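Local structure of Slr1438 protein (Synechocystis sp., 3K25) at residues 146-151 / 275-280; 154-159 / 271-276. The protein probably binds carbohydrate and may act as an isomerase of the aldose 1-epimerase family, although its own function is unknown. All blocks are in the same frame, centred on the assembly; numbering follows the deposited sequence.

Interaction 1: 146-151 / 275-280; sequences EQRIAN and YSSRSA
Side chains leave this antiparallel strand pair, 146-151 against 276-280, on two faces. On one face Q147, I149 and N151 lie with S276, R278 and A280; on the other R148 and A150 meet S277 and S279. Q147 turns its CG beside the backbone N and its chain bends at the CB-CG bond (chi2 82°), which swings its amide back over A280, with OE1 3.2 Å from A280 CB. The small methyl of A280 lets the amide lie over it, and OE1 also accepts a hydrogen bond from Y237. Next to it I149 sends CD1 to 3.5 Å from R278 O, over the backbone bond from I149 N to that same oxygen (2.7 Å, nearly along the C=O axis). On the other face A150 CB meets S277 CB side by side at 3.4 Å, in a non-hydrogen-bonded pair where small residues fit, while S277 OG is turned toward the aliphatic CG and CD of R148. At the end Y275, with left-handed backbone angles (phi 46°, psi 42°), and S276 both face N151 in a G1 beta bulge. Strand 130-139 flanks 146-151 within the sheet, and strands 157-168 and 270-272 cover the face bearing I149.

Interaction 2: 154-159 / 271-276; sequences DQRMPF and WVEPYS
The start of strand 157-168 pairs antiparallel with the short strand 270-272, in a chain of the galactose mutarotase-like, beta-rich fold, and an indole held between a proline and an arginine dominates their contact. W271 begins the second segment. P158 CB sits over its six-membered ring, 3.3 Å from the centroid, in a CH-pi contact. On the opposite face lies the guanidinium of R156, its plane at 23° to the indole. This is a cation-pi stack, with R156 CZ 3.8 Å from the centroid of the W271 five-membered ring. A broad aromatic suits this place because it offers both faces at once; an alanine here would lose both stacks and would probably leave R156 and P158 less well fixed. V272 forms the hydrogen-bonded pair with selenomethionine M157: V272 N reaches a lone pair of M157 O at 3.0 Å, and M157 N donates to V272 O. V272 CG2 touches M157 CE and F159 CE1, so a branched apolar residue fits. E273 follows, its carboxylate nearly coplanar with the guanidinium, and OE1 takes a weak salt-bridge bond from R156 NE at 3.3 Å; that charge pairing at the edge probably steadies the arginine over the indole. P274 lays CG against D154 O and Q155 CA, and the ring of Y275 brings CE2 to D154 CA. The segment closes where S276 OG donates a hydrogen bond to P274 O, 2.8 Å away.

Interactions 1 and 2 lie side by side, their centres about 10 Å apart, and both include Y275 and S276. Along the chain 146-151 comes first, then 154-159, and more than 100 residues later 271-276, which overlaps 275-280. Strands 142-151 and 276-287 are neighbours in one antiparallel sheet, whereas 157-168 and 270-272 pair in another, so both connections pass between the two sheets at the same place. Two probable hydrogen bonds tie the layers there: N151 ND2 to V272 O (3.0 Å) and R278 NH1 to W271 O (3.2 Å). With I149 packed on M157, F159 and V272, the two sheets are joined by side-chain-to-backbone bonds and apolar contacts as well as by the chain itself.

Interaction 1: 146-151 / 275-280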
loop_
_atom_site.group_PDB
_atom_site.type_symbol
_atom_site.label_atom_id
_atom_site.label_comp_id
_atom_site.label_asym_id
_atom_site.label_seq_id
_atom_site.Cartn_x
_atom_site.Cartn_y
_atom_site.Cartn_z
ATOM N N GLU A 146 0.108 10.003 5.778
ATOM C CA GLU A 146 -0.575 11.136 5.192
ATOM C C GLU A 146 0.101 11.459 3.879
ATOM O O GLU A 146 1.333 11.489 3.786
ATOM C CB GLU A 146 -0.535 12.321 6.157
ATOM C CG GLU A 146 -1.071 11.963 7.537
ATOM C CD GLU A 146 -1.201 13.161 8.461
ATOM O OE1 GLU A 146 -0.227 13.938 8.587
ATOM O OE2 GLU A 146 -2.283 13.315 9.072
ATOM N N GLN A 147 -0.713 11.694 2.859
ATOM C CA GLN A 147 -0.179 11.971 1.543
ATOM C C GLN A 147 -0.608 13.314 1.006
ATOM O O GLN A 147 -1.701 13.792 1.298
ATOM C CB GLN A 147 -0.641 10.905 0.534
ATOM C CG GLN A 147 -0.649 9.456 1.023
ATOM C CD GLN A 147 -1.906 9.119 1.815
ATOM O OE1 GLN A 147 -3.013 9.443 1.394
ATOM N NE2 GLN A 147 -1.739 8.457 2.960
ATOM N N ARG A 148 0.284 13.916 0.226
ATOM C CA ARG A 148 0.005 15.160 -0.468
ATOM C C ARG A 148 0.446 14.815 -1.887
ATOM O O ARG A 148 1.611 14.509 -2.130
ATOM C CB ARG A 148 0.821 16.340 0.068
ATOM C CG ARG A 148 0.428 17.667 -0.591
ATOM C CD ARG A 148 1.205 18.869 -0.054
ATOM N NE ARG A 148 2.652 18.683 -0.170
ATOM C CZ ARG A 148 3.564 19.625 0.057
ATOM N NH1 ARG A 148 3.190 20.846 0.411
ATOM N NH2 ARG A 148 4.857 19.343 -0.064
ATOM N N ILE A 149 -0.505 14.798 -2.808
ATOM C CA ILE A 149 -0.207 14.491 -4.197
ATOM C C ILE A 149 -0.185 15.844 -4.896
ATOM O O ILE A 149 -1.199 16.545 -4.962
ATOM C CB ILE A 149 -1.297 13.574 -4.823
ATOM C CG1 ILE A 149 -1.456 12.298 -3.988
ATOM C CG2 ILE A 149 -0.903 13.168 -6.237
ATOM C CD1 ILE A 149 -2.140 12.495 -2.657
ATOM N N ALA A 150 0.977 16.231 -5.402
ATOM C CA ALA A 150 1.068 17.520 -6.060
ATOM C C ALA A 150 1.353 17.431 -7.543
ATOM O O ALA A 150 2.024 16.517 -8.024
ATOM C CB ALA A 150 2.131 18.394 -5.375
ATOM N N ASN A 151 0.804 18.394 -8.266
ATOM C CA ASN A 151 1.030 18.498 -9.691
ATOM C C ASN A 151 1.787 19.818 -9.880
ATOM O O ASN A 151 1.225 20.900 -9.730
ATOM C CB ASN A 151 -0.294 18.510 -10.444
ATOM C CG ASN A 151 -0.110 18.781 -11.905
ATOM O OD1 ASN A 151 1.007 18.672 -12.427
ATOM N ND2 ASN A 151 -1.196 19.130 -12.589
ATOM N N TYR A 275 -0.147 23.135 -10.913
ATOM C CA TYR A 275 0.447 23.889 -9.813
ATOM C C TYR A 275 -0.438 23.842 -8.572
ATOM O O TYR A 275 -0.636 24.847 -7.887
ATOM C CB TYR A 275 0.680 25.338 -10.258
ATOM C CG TYR A 275 1.540 25.432 -11.497
ATOM C CD1 TYR A 275 2.909 25.198 -11.430
ATOM C CD2 TYR A 275 0.978 25.694 -12.747
ATOM C CE1 TYR A 275 3.700 25.214 -12.575
ATOM C CE2 TYR A 275 1.765 25.715 -13.901
ATOM C CZ TYR A 275 3.127 25.473 -13.805
ATOM O OH TYR A 275 3.924 25.477 -14.927
ATOM N N SER A 276 -0.969 22.655 -8.298
ATOM C CA SER A 276 -1.834 22.434 -7.147
ATOM C C SER A 276 -1.472 21.091 -6.536
ATOM O O SER A 276 -0.552 20.413 -7.000
ATOM C CB SER A 276 -3.301 22.397 -7.581
ATOM O OG SER A 276 -3.652 23.548 -8.321
ATOM N N SER A 277 -2.204 20.715 -5.494
ATOM C CA SER A 277 -1.993 19.431 -4.831
ATOM C C SER A 277 -3.226 19.072 -4.005
ATOM O O SER A 277 -4.045 19.930 -3.701
ATOM C CB SER A 277 -0.780 19.496 -3.896
ATOM O OG SER A 277 -1.120 20.157 -2.681
ATOM N N ARG A 278 -3.372 17.799 -3.670
ATOM C CA ARG A 278 -4.471 17.383 -2.817
ATOM C C ARG A 278 -3.886 16.441 -1.780
ATOM O O ARG A 278 -2.827 15.844 -1.991
ATOM C CB ARG A 278 -5.599 16.722 -3.617
ATOM C CG ARG A 278 -5.204 15.548 -4.474
ATOM C CD ARG A 278 -6.375 15.149 -5.383
ATOM N NE ARG A 278 -7.477 14.527 -4.647
ATOM C CZ ARG A 278 -8.607 14.091 -5.206
ATOM N NH1 ARG A 278 -8.814 14.210 -6.518
ATOM N NH2 ARG A 278 -9.521 13.492 -4.455
ATOM N N SER A 279 -4.544 16.346 -0.635
ATOM C CA SER A 279 -4.046 15.483 0.423
ATOM C C SER A 279 -5.027 14.379 0.778
ATOM O O SER A 279 -6.213 14.435 0.451
ATOM C CB SER A 279 -3.688 16.308 1.671
ATOM O OG SER A 279 -4.822 16.934 2.237
ATOM N N ALA A 280 -4.509 13.358 1.441
ATOM C CA ALA A 280 -5.319 12.226 1.833
ATOM C C ALA A 280 -4.583 11.518 2.950
ATOM O O ALA A 280 -3.468 11.903 3.320
ATOM C CB ALA A 280 -5.502 11.288 0.641
#

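Interaction 2: 154-159 / 271-276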
loop_
_atom_site.group_PDB
_atom_site.type_symbol
_atom_site.label_atom_id
_atom_site.label_comp_id
_atom_site.label_asym_id
_atom_site.label_seq_id
_atom_site.Cartn_x
_atom_site.Cartn_y
_atom_site.Cartn_z
ATOM N N ASP A 154 1.930 22.085 -15.824
ATOM C CA ASP A 154 0.932 22.995 -16.382
ATOM C C ASP A 154 -0.415 22.410 -16.828
ATOM O O ASP A 154 -1.254 23.131 -17.355
ATOM C CB ASP A 154 1.560 23.784 -17.539
ATOM C CG ASP A 154 1.943 22.899 -18.710
ATOM O OD1 ASP A 154 2.456 21.782 -18.480
ATOM O OD2 ASP A 154 1.740 23.327 -19.866
ATOM N N GLN A 155 -0.647 21.121 -16.634
ATOM C CA GLN A 155 -1.939 20.582 -17.027
ATOM C C GLN A 155 -2.440 19.533 -16.052
ATOM O O GLN A 155 -1.650 18.908 -15.347
ATOM C CB GLN A 155 -1.881 20.012 -18.443
ATOM C CG GLN A 155 -0.766 19.029 -18.691
ATOM C CD GLN A 155 -0.887 18.378 -20.056
ATOM O OE1 GLN A 155 -1.068 19.061 -21.065
ATOM N NE2 GLN A 155 -0.787 17.050 -20.096
ATOM N N ARG A 156 -3.759 19.361 -16.002
ATOM C CA ARG A 156 -4.392 18.390 -15.111
ATOM C C ARG A 156 -3.646 17.063 -15.090
ATOM O O ARG A 156 -3.136 16.598 -16.116
ATOM C CB ARG A 156 -5.828 18.124 -15.541
ATOM C CG ARG A 156 -6.633 19.356 -15.810
ATOM C CD ARG A 156 -8.061 18.973 -16.068
ATOM N NE ARG A 156 -8.715 18.500 -14.852
ATOM C CZ ARG A 156 -9.383 17.355 -14.759
ATOM N NH1 ARG A 156 -9.479 16.551 -15.809
ATOM N NH2 ARG A 156 -9.981 17.025 -13.621
HETATM N N MSE A 157 -3.599 16.444 -13.917
HETATM C CA MSE A 157 -2.901 15.181 -13.761
HETATM C C MSE A 157 -3.838 14.093 -13.267
HETATM O O MSE A 157 -4.368 14.167 -12.160
HETATM C CB MSE A 157 -1.741 15.354 -12.782
HETATM C CG MSE A 157 -0.946 14.093 -12.522
HETATM SE SE MSE A 157 0.423 14.378 -11.177
HETATM C CE MSE A 157 -0.731 14.379 -9.610
ATOM N N PRO A 158 -4.080 13.077 -14.099
ATOM C CA PRO A 158 -4.969 12.016 -13.645
ATOM C C PRO A 158 -4.083 11.049 -12.881
ATOM O O PRO A 158 -2.888 10.970 -13.155
ATOM C CB PRO A 158 -5.485 11.436 -14.955
ATOM C CG PRO A 158 -4.291 11.521 -15.833
ATOM C CD PRO A 158 -3.713 12.891 -15.515
ATOM N N PHE A 159 -4.639 10.335 -11.914
ATOM C CA PHE A 159 -3.828 9.385 -11.163
ATOM C C PHE A 159 -4.639 8.471 -10.256
ATOM O O PHE A 159 -5.828 8.671 -10.021
ATOM C CB PHE A 159 -2.796 10.119 -10.296
ATOM C CG PHE A 159 -3.355 10.618 -8.998
ATOM C CD1 PHE A 159 -4.064 11.822 -8.945
ATOM C CD2 PHE A 159 -3.242 9.844 -7.833
ATOM C CE1 PHE A 159 -4.659 12.252 -7.747
ATOM C CE2 PHE A 159 -3.835 10.260 -6.630
ATOM C CZ PHE A 159 -4.545 11.466 -6.585
ATOM N N TRP A 271 -7.853 13.514 -10.075
ATOM C CA TRP A 271 -7.071 14.538 -10.743
ATOM C C TRP A 271 -6.507 15.576 -9.786
ATOM O O TRP A 271 -7.017 15.764 -8.676
ATOM C CB TRP A 271 -7.917 15.264 -11.793
ATOM C CG TRP A 271 -8.470 14.397 -12.904
ATOM C CD1 TRP A 271 -9.574 13.591 -12.850
ATOM C CD2 TRP A 271 -7.927 14.240 -14.225
ATOM N NE1 TRP A 271 -9.748 12.945 -14.049
ATOM C CE2 TRP A 271 -8.753 13.324 -14.911
ATOM C CE3 TRP A 271 -6.824 14.788 -14.893
ATOM C CZ2 TRP A 271 -8.508 12.941 -16.229
ATOM C CZ3 TRP A 271 -6.581 14.407 -16.202
ATOM C CH2 TRP A 271 -7.420 13.490 -16.855
ATOM N N VAL A 272 -5.442 16.239 -10.234
ATOM C CA VAL A 272 -4.783 17.304 -9.486
ATOM C C VAL A 272 -4.557 18.445 -10.479
ATOM O O VAL A 272 -3.811 18.300 -11.452
ATOM C CB VAL A 272 -3.398 16.879 -8.919
ATOM C CG1 VAL A 272 -2.772 18.057 -8.172
ATOM C CG2 VAL A 272 -3.537 15.678 -7.978
ATOM N N GLU A 273 -5.211 19.575 -10.239
ATOM C CA GLU A 273 -5.073 20.713 -11.124
ATOM C C GLU A 273 -3.636 21.211 -11.150
ATOM O O GLU A 273 -2.875 21.003 -10.202
ATOM C CB GLU A 273 -6.002 21.831 -10.675
ATOM C CG GLU A 273 -7.445 21.393 -10.497
ATOM C CD GLU A 273 -7.964 20.573 -11.663
ATOM O OE1 GLU A 273 -7.682 20.939 -12.827
ATOM O OE2 GLU A 273 -8.664 19.565 -11.409
ATOM N N PRO A 274 -3.248 21.887 -12.242
ATOM C CA PRO A 274 -1.899 22.435 -12.433
ATOM C C PRO A 274 -1.431 23.258 -11.246
ATOM O O PRO A 274 -2.215 23.995 -10.653
ATOM C CB PRO A 274 -2.048 23.305 -13.676
ATOM C CG PRO A 274 -3.165 22.651 -14.426
ATOM C CD PRO A 274 -4.141 22.293 -13.343
ATOM N N TYR A 275 -0.147 23.135 -10.913
ATOM C CA TYR A 275 0.447 23.889 -9.813
ATOM C C TYR A 275 -0.438 23.842 -8.572
ATOM O O TYR A 275 -0.636 24.847 -7.887
ATOM C CB TYR A 275 0.680 25.338 -10.258
ATOM C CG TYR A 275 1.540 25.432 -11.497
ATOM C CD1 TYR A 275 2.909 25.198 -11.430
ATOM C CD2 TYR A 275 0.978 25.694 -12.747
ATOM C CE1 TYR A 275 3.700 25.214 -12.575
ATOM C CE2 TYR A 275 1.765 25.715 -13.901
ATOM C CZ TYR A 275 3.127 25.473 -13.805
ATOM O OH TYR A 275 3.924 25.477 -14.927
ATOM N N SER A 276 -0.969 22.655 -8.298
ATOM C CA SER A 276 -1.834 22.434 -7.147
ATOM C C SER A 276 -1.472 21.091 -6.536
ATOM O O SER A 276 -0.552 20.413 -7.000
ATOM C CB SER A 276 -3.301 22.397 -7.581
ATOM O OG SER A 276 -3.652 23.548 -8.321
#